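Local coordinates for putative endonuclease/exonuclease/phosphatase family protein (Bacteroides thetaiotaomicron, PDB 3MPR) that probably acts as a metal-dependent nuclease or related phosphoesterase of the DNase I-like superfamily, its exact substrate being unsettled, at residues 10-18 against 28-38; 2-10 against 129-138. All coordinates share one frame; numbering follows the deposited sequence.

Contact 1 of 2, residues 10-18 against 28-38; sequences ASYNLRNAN and WGQRYPVIAQM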
loop_
_atom_site.group_PDB
_atom_site.type_symbol
_atom_site.label_atom_id
_atom_site.label_comp_id
_atom_site.label_asym_id
_atom_site.label_seq_id
_atom_site.Cartn_x
_atom_site.Cartn_y
_atom_site.Cartn_z
ATOM N N ALA A 10 9.769 -5.787 -5.728
ATOM C CA ALA A 10 9.986 -5.512 -4.312
ATOM C C ALA A 10 11.236 -6.210 -3.799
ATOM O O ALA A 10 11.737 -7.164 -4.406
ATOM C CB ALA A 10 8.780 -5.938 -3.493
ATOM N N SER A 11 11.734 -5.702 -2.679
ATOM C CA SER A 11 12.799 -6.337 -1.925
ATOM C C SER A 11 12.278 -6.431 -0.495
ATOM O O SER A 11 11.788 -5.450 0.061
ATOM C CB SER A 11 14.065 -5.480 -1.968
ATOM O OG SER A 11 15.128 -6.119 -1.259
ATOM N N TYR A 12 12.352 -7.609 0.100
ATOM C CA TYR A 12 11.765 -7.786 1.434
ATOM C C TYR A 12 12.556 -8.812 2.215
ATOM O O TYR A 12 12.556 -9.995 1.865
ATOM C CB TYR A 12 10.330 -8.276 1.287
ATOM C CG TYR A 12 9.418 -8.037 2.478
ATOM C CD1 TYR A 12 9.878 -7.432 3.638
ATOM C CD2 TYR A 12 8.083 -8.417 2.423
ATOM C CE1 TYR A 12 9.026 -7.211 4.720
ATOM C CE2 TYR A 12 7.218 -8.200 3.504
ATOM C CZ TYR A 12 7.696 -7.603 4.645
ATOM O OH TYR A 12 6.840 -7.385 5.707
ATOM N N ASN A 13 13.224 -8.362 3.273
ATOM C CA ASN A 13 13.896 -9.279 4.186
ATOM C C ASN A 13 12.860 -9.859 5.151
ATOM O O ASN A 13 12.301 -9.138 5.972
ATOM C CB ASN A 13 14.995 -8.546 4.952
ATOM C CG ASN A 13 15.727 -9.449 5.929
ATOM O OD1 ASN A 13 15.145 -10.372 6.490
ATOM N ND2 ASN A 13 17.012 -9.190 6.126
ATOM N N LEU A 14 12.607 -11.161 5.043
ATOM C CA LEU A 14 11.487 -11.790 5.744
ATOM C C LEU A 14 11.853 -12.243 7.161
ATOM O O LEU A 14 10.991 -12.704 7.916
ATOM C CB LEU A 14 10.927 -12.961 4.922
ATOM C CG LEU A 14 10.494 -12.622 3.487
ATOM C CD1 LEU A 14 9.605 -13.727 2.926
ATOM C CD2 LEU A 14 9.769 -11.286 3.426
ATOM N N ARG A 15 13.132 -12.110 7.506
ATOM C CA ARG A 15 13.643 -12.471 8.832
ATOM C C ARG A 15 13.669 -13.987 9.077
ATOM O O ARG A 15 12.638 -14.666 9.060
ATOM C CB ARG A 15 12.861 -11.753 9.935
ATOM C CG ARG A 15 13.385 -12.008 11.347
ATOM C CD ARG A 15 14.849 -11.595 11.455
ATOM N NE ARG A 15 15.371 -11.694 12.818
ATOM C CZ ARG A 15 16.669 -11.711 13.099
ATOM N NH1 ARG A 15 17.554 -11.648 12.109
ATOM N NH2 ARG A 15 17.084 -11.801 14.355
ATOM N N ASN A 16 14.862 -14.523 9.296
ATOM C CA ASN A 16 14.989 -15.959 9.496
ATOM C C ASN A 16 14.157 -16.420 10.694
ATOM O O ASN A 16 14.043 -15.716 11.699
ATOM C CB ASN A 16 16.455 -16.351 9.669
ATOM C CG ASN A 16 17.007 -15.940 11.010
ATOM O OD1 ASN A 16 17.662 -14.910 11.139
ATOM N ND2 ASN A 16 16.736 -16.746 12.025
ATOM N N ALA A 17 13.571 -17.602 10.575
ATOM C CA ALA A 17 12.772 -18.157 11.660
ATOM C C ALA A 17 13.677 -18.642 12.788
ATOM O O ALA A 17 14.542 -19.487 12.574
ATOM C CB ALA A 17 11.887 -19.276 11.153
ATOM N N ASN A 18 13.481 -18.088 13.981
ATOM C CA ASN A 18 14.272 -18.463 15.158
ATOM C C ASN A 18 13.475 -18.349 16.456
ATOM O O ASN A 18 12.446 -17.669 16.508
ATOM C CB ASN A 18 15.539 -17.608 15.267
ATOM C CG ASN A 18 15.233 -16.142 15.507
ATOM O OD1 ASN A 18 15.064 -15.706 16.651
ATOM N ND2 ASN A 18 15.154 -15.365 14.420
ATOM N N TRP A 28 7.816 -16.446 13.369
ATOM C CA TRP A 28 7.551 -16.693 11.957
ATOM C C TRP A 28 6.115 -17.125 11.699
ATOM O O TRP A 28 5.460 -16.593 10.805
ATOM C CB TRP A 28 8.528 -17.737 11.403
ATOM C CG TRP A 28 8.252 -18.181 9.982
ATOM C CD1 TRP A 28 7.842 -19.425 9.577
ATOM C CD2 TRP A 28 8.355 -17.388 8.794
ATOM N NE1 TRP A 28 7.692 -19.453 8.208
ATOM C CE2 TRP A 28 8.009 -18.215 7.706
ATOM C CE3 TRP A 28 8.723 -16.060 8.541
ATOM C CZ2 TRP A 28 8.009 -17.755 6.387
ATOM C CZ3 TRP A 28 8.718 -15.607 7.233
ATOM C CH2 TRP A 28 8.365 -16.447 6.174
ATOM N N GLY A 29 5.617 -18.082 12.482
ATOM C CA GLY A 29 4.308 -18.647 12.217
ATOM C C GLY A 29 3.180 -17.637 12.301
ATOM O O GLY A 29 2.188 -17.733 11.584
ATOM N N GLN A 30 3.346 -16.653 13.174
ATOM C CA GLN A 30 2.384 -15.573 13.328
ATOM C C GLN A 30 2.545 -14.503 12.233
ATOM O O GLN A 30 1.563 -13.920 11.772
ATOM C CB GLN A 30 2.561 -14.963 14.724
ATOM C CG GLN A 30 1.767 -13.707 14.999
ATOM C CD GLN A 30 1.869 -13.264 16.450
ATOM O OE1 GLN A 30 1.275 -13.877 17.332
ATOM N NE2 GLN A 30 2.616 -12.188 16.700
ATOM N N ARG A 31 3.785 -14.277 11.805
ATOM C CA ARG A 31 4.126 -13.155 10.914
ATOM C C ARG A 31 3.860 -13.437 9.453
ATOM O O ARG A 31 3.371 -12.576 8.727
ATOM C CB ARG A 31 5.626 -12.829 11.001
ATOM C CG ARG A 31 6.104 -12.318 12.325
ATOM C CD ARG A 31 7.506 -11.732 12.215
ATOM N NE ARG A 31 8.577 -12.709 12.012
ATOM C CZ ARG A 31 9.201 -12.899 10.850
ATOM N NH1 ARG A 31 8.836 -12.197 9.769
ATOM N NH2 ARG A 31 10.192 -13.790 10.769
ATOM N N TYR A 32 4.237 -14.630 9.001
ATOM C CA TYR A 32 4.283 -14.882 7.567
ATOM C C TYR A 32 2.938 -14.822 6.837
ATOM O O TYR A 32 2.888 -14.420 5.679
ATOM C CB TYR A 32 5.101 -16.150 7.230
ATOM C CG TYR A 32 4.337 -17.459 7.132
ATOM C CD1 TYR A 32 3.534 -17.740 6.041
ATOM C CD2 TYR A 32 4.465 -18.429 8.122
ATOM C CE1 TYR A 32 2.845 -18.949 5.946
ATOM C CE2 TYR A 32 3.786 -19.624 8.044
ATOM C CZ TYR A 32 2.983 -19.885 6.958
ATOM O OH TYR A 32 2.322 -21.088 6.889
ATOM N N PRO A 33 1.838 -15.195 7.512
ATOM C CA PRO A 33 0.568 -15.038 6.804
ATOM C C PRO A 33 0.300 -13.567 6.463
ATOM O O PRO A 33 -0.278 -13.288 5.418
ATOM C CB PRO A 33 -0.458 -15.568 7.808
ATOM C CG PRO A 33 0.328 -16.587 8.624
ATOM C CD PRO A 33 1.678 -15.915 8.787
ATOM N N VAL A 34 0.737 -12.647 7.318
ATOM C CA VAL A 34 0.606 -11.205 7.037
ATOM C C VAL A 34 1.540 -10.772 5.898
ATOM O O VAL A 34 1.137 -10.042 4.984
ATOM C CB VAL A 34 0.893 -10.365 8.305
ATOM C CG1 VAL A 34 0.661 -8.875 8.036
ATOM C CG2 VAL A 34 0.002 -10.835 9.459
ATOM N N ILE A 35 2.792 -11.220 5.953
ATOM C CA ILE A 35 3.725 -11.006 4.847
ATOM C C ILE A 35 3.099 -11.431 3.512
ATOM O O ILE A 35 3.139 -10.682 2.539
ATOM C CB ILE A 35 5.058 -11.760 5.074
ATOM C CG1 ILE A 35 5.808 -11.182 6.275
ATOM C CG2 ILE A 35 5.933 -11.743 3.803
ATOM C CD1 ILE A 35 7.054 -11.991 6.692
ATOM N N ALA A 36 2.509 -12.625 3.466
ATOM C CA ALA A 36 1.904 -13.120 2.226
ATOM C C ALA A 36 0.749 -12.233 1.782
ATOM O O ALA A 36 0.641 -11.901 0.605
ATOM C CB ALA A 36 1.437 -14.580 2.364
ATOM N N GLN A 37 -0.112 -11.843 2.718
ATOM C CA GLN A 37 -1.162 -10.875 2.392
ATOM C C GLN A 37 -0.618 -9.572 1.793
ATOM O O GLN A 37 -1.205 -9.030 0.860
ATOM C CB GLN A 37 -2.060 -10.581 3.598
ATOM C CG GLN A 37 -3.092 -11.686 3.879
ATOM C CD GLN A 37 -4.466 -11.123 4.202
ATOM O OE1 GLN A 37 -4.730 -10.731 5.338
ATOM N NE2 GLN A 37 -5.344 -11.057 3.193
HETATM N N MSE A 38 0.491 -9.057 2.320
HETATM C CA MSE A 38 1.054 -7.817 1.761
HETATM C C MSE A 38 1.512 -7.997 0.316
HETATM O O MSE A 38 1.280 -7.133 -0.532
HETATM C CB MSE A 38 2.223 -7.314 2.594
HETATM C CG MSE A 38 1.847 -6.922 4.010
HETATM SE SE MSE A 38 3.351 -6.078 4.924
HETATM C CE MSE A 38 3.522 -4.513 3.793
HETATM O O HOH W 1 11.841 -14.871 13.088
HETATM O O HOH W 2 10.408 -17.062 14.269
#

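Contact 2 of 2, residues 2-10 against 129-138; sequences YQPTSLTVA and CKDTGFEFLF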
loop_
_atom_site.group_PDB
_atom_site.type_symbol
_atom_site.label_atom_id
_atom_site.label_comp_id
_atom_site.label_asym_id
_atom_site.label_seq_id
_atom_site.Cartn_x
_atom_site.Cartn_y
_atom_site.Cartn_z
ATOM N N TYR A 2 6.475 -3.830 -30.577
ATOM C CA TYR A 2 7.074 -4.037 -29.260
ATOM C C TYR A 2 6.402 -3.172 -28.191
ATOM O O TYR A 2 6.576 -1.949 -28.159
ATOM C CB TYR A 2 8.573 -3.755 -29.309
ATOM C CG TYR A 2 9.344 -4.721 -30.183
ATOM C CD1 TYR A 2 9.890 -5.884 -29.649
ATOM C CD2 TYR A 2 9.521 -4.477 -31.545
ATOM C CE1 TYR A 2 10.595 -6.776 -30.442
ATOM C CE2 TYR A 2 10.236 -5.363 -32.352
ATOM C CZ TYR A 2 10.766 -6.513 -31.792
ATOM O OH TYR A 2 11.469 -7.412 -32.570
ATOM N N GLN A 3 5.635 -3.818 -27.317
ATOM C CA GLN A 3 4.869 -3.119 -26.290
ATOM C C GLN A 3 5.730 -2.731 -25.093
ATOM O O GLN A 3 6.626 -3.489 -24.702
ATOM C CB GLN A 3 3.705 -3.991 -25.818
ATOM C CG GLN A 3 2.779 -4.422 -26.934
ATOM C CD GLN A 3 2.280 -3.244 -27.742
ATOM O OE1 GLN A 3 1.930 -2.198 -27.189
ATOM N NE2 GLN A 3 2.259 -3.400 -29.062
ATOM N N PRO A 4 5.444 -1.561 -24.489
ATOM C CA PRO A 4 6.166 -1.209 -23.263
ATOM C C PRO A 4 5.752 -2.170 -22.157
ATOM O O PRO A 4 4.664 -2.748 -22.212
ATOM C CB PRO A 4 5.671 0.209 -22.936
ATOM C CG PRO A 4 4.479 0.468 -23.854
ATOM C CD PRO A 4 4.202 -0.784 -24.642
ATOM N N THR A 5 6.608 -2.345 -21.162
ATOM C CA THR A 5 6.322 -3.315 -20.116
ATOM C C THR A 5 6.260 -2.600 -18.777
ATOM O O THR A 5 7.119 -1.780 -18.475
ATOM C CB THR A 5 7.401 -4.408 -20.075
ATOM O OG1 THR A 5 7.418 -5.098 -21.330
ATOM C CG2 THR A 5 7.122 -5.406 -18.953
ATOM N N SER A 6 5.224 -2.887 -17.995
ATOM C CA SER A 6 5.157 -2.389 -16.616
ATOM C C SER A 6 5.383 -3.516 -15.620
ATOM O O SER A 6 4.796 -4.593 -15.752
ATOM C CB SER A 6 3.803 -1.721 -16.346
ATOM O OG SER A 6 3.709 -0.545 -17.102
ATOM N N LEU A 7 6.245 -3.272 -14.634
ATOM C CA LEU A 7 6.567 -4.270 -13.618
ATOM C C LEU A 7 6.448 -3.684 -12.212
ATOM O O LEU A 7 6.898 -2.572 -11.964
ATOM C CB LEU A 7 8.024 -4.725 -13.784
ATOM C CG LEU A 7 8.432 -5.493 -15.025
ATOM C CD1 LEU A 7 9.935 -5.716 -15.010
ATOM C CD2 LEU A 7 7.686 -6.816 -15.093
ATOM N N THR A 8 5.901 -4.455 -11.278
ATOM C CA THR A 8 5.997 -4.078 -9.874
ATOM C C THR A 8 6.958 -5.032 -9.193
ATOM O O THR A 8 6.727 -6.239 -9.185
ATOM C CB THR A 8 4.642 -4.163 -9.178
ATOM O OG1 THR A 8 3.772 -3.197 -9.764
ATOM C CG2 THR A 8 4.788 -3.866 -7.687
ATOM N N VAL A 9 8.035 -4.497 -8.634
ATOM C CA VAL A 9 9.035 -5.338 -7.989
ATOM C C VAL A 9 9.181 -4.912 -6.536
ATOM O O VAL A 9 8.725 -3.834 -6.156
ATOM C CB VAL A 9 10.394 -5.277 -8.711
ATOM C CG1 VAL A 9 10.231 -5.657 -10.193
ATOM C CG2 VAL A 9 11.029 -3.885 -8.576
ATOM N N ALA A 10 9.769 -5.787 -5.728
ATOM C CA ALA A 10 9.986 -5.512 -4.312
ATOM C C ALA A 10 11.236 -6.210 -3.799
ATOM O O ALA A 10 11.737 -7.164 -4.406
ATOM C CB ALA A 10 8.780 -5.938 -3.493
ATOM N N CYS A 129 8.880 -11.780 -19.953
ATOM C CA CYS A 129 7.485 -11.461 -19.714
ATOM C C CYS A 129 6.612 -12.193 -20.725
ATOM O O CYS A 129 6.844 -12.118 -21.937
ATOM C CB CYS A 129 7.268 -9.948 -19.790
ATOM S SG CYS A 129 8.272 -9.042 -18.591
ATOM N N LYS A 130 5.618 -12.909 -20.225
ATOM C CA LYS A 130 4.735 -13.682 -21.091
ATOM C C LYS A 130 3.898 -12.795 -22.015
ATOM O O LYS A 130 3.594 -13.185 -23.142
ATOM C CB LYS A 130 3.831 -14.598 -20.264
ATOM C CG LYS A 130 4.569 -15.771 -19.640
ATOM C CD LYS A 130 3.616 -16.707 -18.906
ATOM C CE LYS A 130 4.306 -18.008 -18.549
ATOM N NZ LYS A 130 3.425 -18.963 -17.800
ATOM N N ASP A 131 3.531 -11.601 -21.556
ATOM C CA ASP A 131 2.729 -10.735 -22.412
ATOM C C ASP A 131 3.557 -10.014 -23.478
ATOM O O ASP A 131 3.266 -10.126 -24.666
ATOM C CB ASP A 131 1.853 -9.753 -21.614
ATOM C CG ASP A 131 2.628 -8.971 -20.575
ATOM O OD1 ASP A 131 3.871 -9.093 -20.509
ATOM O OD2 ASP A 131 1.984 -8.216 -19.815
ATOM N N THR A 132 4.605 -9.310 -23.072
ATOM C CA THR A 132 5.318 -8.450 -24.015
ATOM C C THR A 132 6.568 -9.090 -24.594
ATOM O O THR A 132 7.126 -8.594 -25.578
ATOM C CB THR A 132 5.742 -7.123 -23.363
ATOM O OG1 THR A 132 6.704 -7.384 -22.331
ATOM C CG2 THR A 132 4.544 -6.407 -22.769
ATOM N N GLY A 133 7.032 -10.168 -23.973
ATOM C CA GLY A 133 8.276 -10.788 -24.394
ATOM C C GLY A 133 9.523 -10.106 -23.848
ATOM O O GLY A 133 10.648 -10.551 -24.111
ATOM N N PHE A 134 9.336 -9.033 -23.083
ATOM C CA PHE A 134 10.467 -8.296 -22.507
ATOM C C PHE A 134 11.348 -9.225 -21.672
ATOM O O PHE A 134 10.851 -9.927 -20.789
ATOM C CB PHE A 134 9.951 -7.129 -21.644
ATOM C CG PHE A 134 11.029 -6.411 -20.865
ATOM C CD1 PHE A 134 12.155 -5.915 -21.501
ATOM C CD2 PHE A 134 10.894 -6.205 -19.503
ATOM C CE1 PHE A 134 13.147 -5.258 -20.792
ATOM C CE2 PHE A 134 11.877 -5.530 -18.795
ATOM C CZ PHE A 134 12.996 -5.061 -19.437
ATOM N N GLU A 135 12.649 -9.222 -21.947
ATOM C CA GLU A 135 13.601 -10.016 -21.169
ATOM C C GLU A 135 14.491 -9.140 -20.284
ATOM O O GLU A 135 14.928 -8.073 -20.699
ATOM C CB GLU A 135 14.466 -10.867 -22.108
ATOM C CG GLU A 135 13.661 -11.913 -22.856
ATOM C CD GLU A 135 14.523 -12.814 -23.721
ATOM O OE1 GLU A 135 15.626 -13.198 -23.279
ATOM O OE2 GLU A 135 14.094 -13.129 -24.846
ATOM N N PHE A 136 14.765 -9.606 -19.069
ATOM C CA PHE A 136 15.562 -8.837 -18.107
ATOM C C PHE A 136 16.214 -9.775 -17.094
ATOM O O PHE A 136 15.794 -10.922 -16.941
ATOM C CB PHE A 136 14.697 -7.788 -17.373
ATOM C CG PHE A 136 13.578 -8.383 -16.548
ATOM C CD1 PHE A 136 13.722 -8.575 -15.177
ATOM C CD2 PHE A 136 12.377 -8.744 -17.146
ATOM C CE1 PHE A 136 12.687 -9.126 -14.416
ATOM C CE2 PHE A 136 11.350 -9.290 -16.404
ATOM C CZ PHE A 136 11.499 -9.483 -15.033
ATOM N N LEU A 137 17.256 -9.287 -16.428
ATOM C CA LEU A 137 17.888 -10.019 -15.339
ATOM C C LEU A 137 17.388 -9.461 -14.017
ATOM O O LEU A 137 17.211 -8.255 -13.872
ATOM C CB LEU A 137 19.409 -9.864 -15.389
ATOM C CG LEU A 137 20.092 -10.473 -16.615
ATOM C CD1 LEU A 137 21.563 -10.019 -16.701
ATOM C CD2 LEU A 137 19.975 -11.993 -16.537
ATOM N N PHE A 138 17.161 -10.347 -13.055
ATOM C CA PHE A 138 16.778 -9.937 -11.701
ATOM C C PHE A 138 17.749 -10.601 -10.727
ATOM O O PHE A 138 17.818 -11.826 -10.676
ATOM C CB PHE A 138 15.350 -10.417 -11.423
ATOM C CG PHE A 138 14.704 -9.787 -10.216
ATOM C CD1 PHE A 138 15.042 -10.198 -8.934
ATOM C CD2 PHE A 138 13.708 -8.839 -10.369
ATOM C CE1 PHE A 138 14.432 -9.630 -7.822
ATOM C CE2 PHE A 138 13.090 -8.271 -9.256
ATOM C CZ PHE A 138 13.455 -8.660 -7.989
HETATM O O HOH W 3 8.280 -5.603 -26.103
HETATM O O HOH W 4 5.612 -6.715 -27.447
#

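Contact 1 of 2, residues 10-18 against 28-38
At the end of strand 5-13, where the chain leaves the sheet beside the metal site, the loop 14-18 is pinned to the first turn of helix 28-41 by R31. The guanidinium of R31 meets the loop edge-on: NH1 and NH2 both donate to L14 O, at 2.9 Å from NH1, and NH2 also reaches R15 O at 3.1 Å. The two acceptors lie close to the guanidinium plane, although NH2 stands above the carbonyl plane of R15. A bend at chi3 (-71°) turns the planar group to the loop; P277 O and D26 O take further N-H groups, which fixes its rotation. Nearby, A17 CB packs on W28 CB at 3.7 Å, and the indole sets its CZ3 edge against L14 O. Farther along the helix, I35 CG2 touches both Y12 CE2 (3.8 Å) and L14 CD2 (3.9 Å), L14 CD2 itself lying over one face of the Y12 ring. N13 OD1 accepts from R15 N, an Asx turn that bends the chain out of the strand. N13 ND2 donates to D178 and to E51, a magnesium ligand though no metal is bound in this chain, consistent with the strand-end asparagine of DNase I-like enzymes.

Contact 2 of 2, residues 2-10 against 129-138
Strands 5-10 and 135-138 run nearly parallel, 21° apart, but their axes come no closer than 11.1 Å: they belong to different sheets and meet through side chains. Residues 129-134 form the hairpin loop between strands 121-129 and 135-142, closed by C129 N to F134 O and G133 N to C129 O. T132 sits on this loop with OG1 in the crowded position between its backbone N and carbonyl carbon (chi1 65°). From there OG1 accepts from F134 N, forming an ST turn, and donates to T5 OG1 at 2.6 Å. T5 CG2 touches C129 SG at 3.8 Å. Next inward, L7 and F136 approach from opposite directions; L7 CD1 lies over one face of the F136 ring, 4.2 Å from its centroid, a CH-pi contact, and the same methyl lies at the edge of the F134 ring, 4.3 Å from F134 CE2. V9 CG1 meets the F138 ring at its edge, 4.0 Å from CE2. At the outer end, water 4 accepts from Q3 N and lies 3.1 Å from T132 O. I174 of strand 173-178 packs against V9, F136 and F138, F289 of strand 283-289 stacks on F134, and I46 of strand 46-50 adjoins V9 and F138.

In the fold
Strand 5-13 carries both contacts, which share A10 and have centres 26 Å apart. Contact 2 packs one face of the strand's first half, T5, L7 and V9, against the other sheet of the two-layered sandwich, whereas contact 1 joins its far end to a helix outside the sheets, so one strand runs from the interface between the sheets to the metal-site end. Along the chain, contact 1 is nested inside the loop closed by contact 2. At the contact 1 end, N16 N and the side chains of N13 and R15 all bond to E51. Contact 2 is remote from that site, while the helix of contact 1 also meets the second subunit.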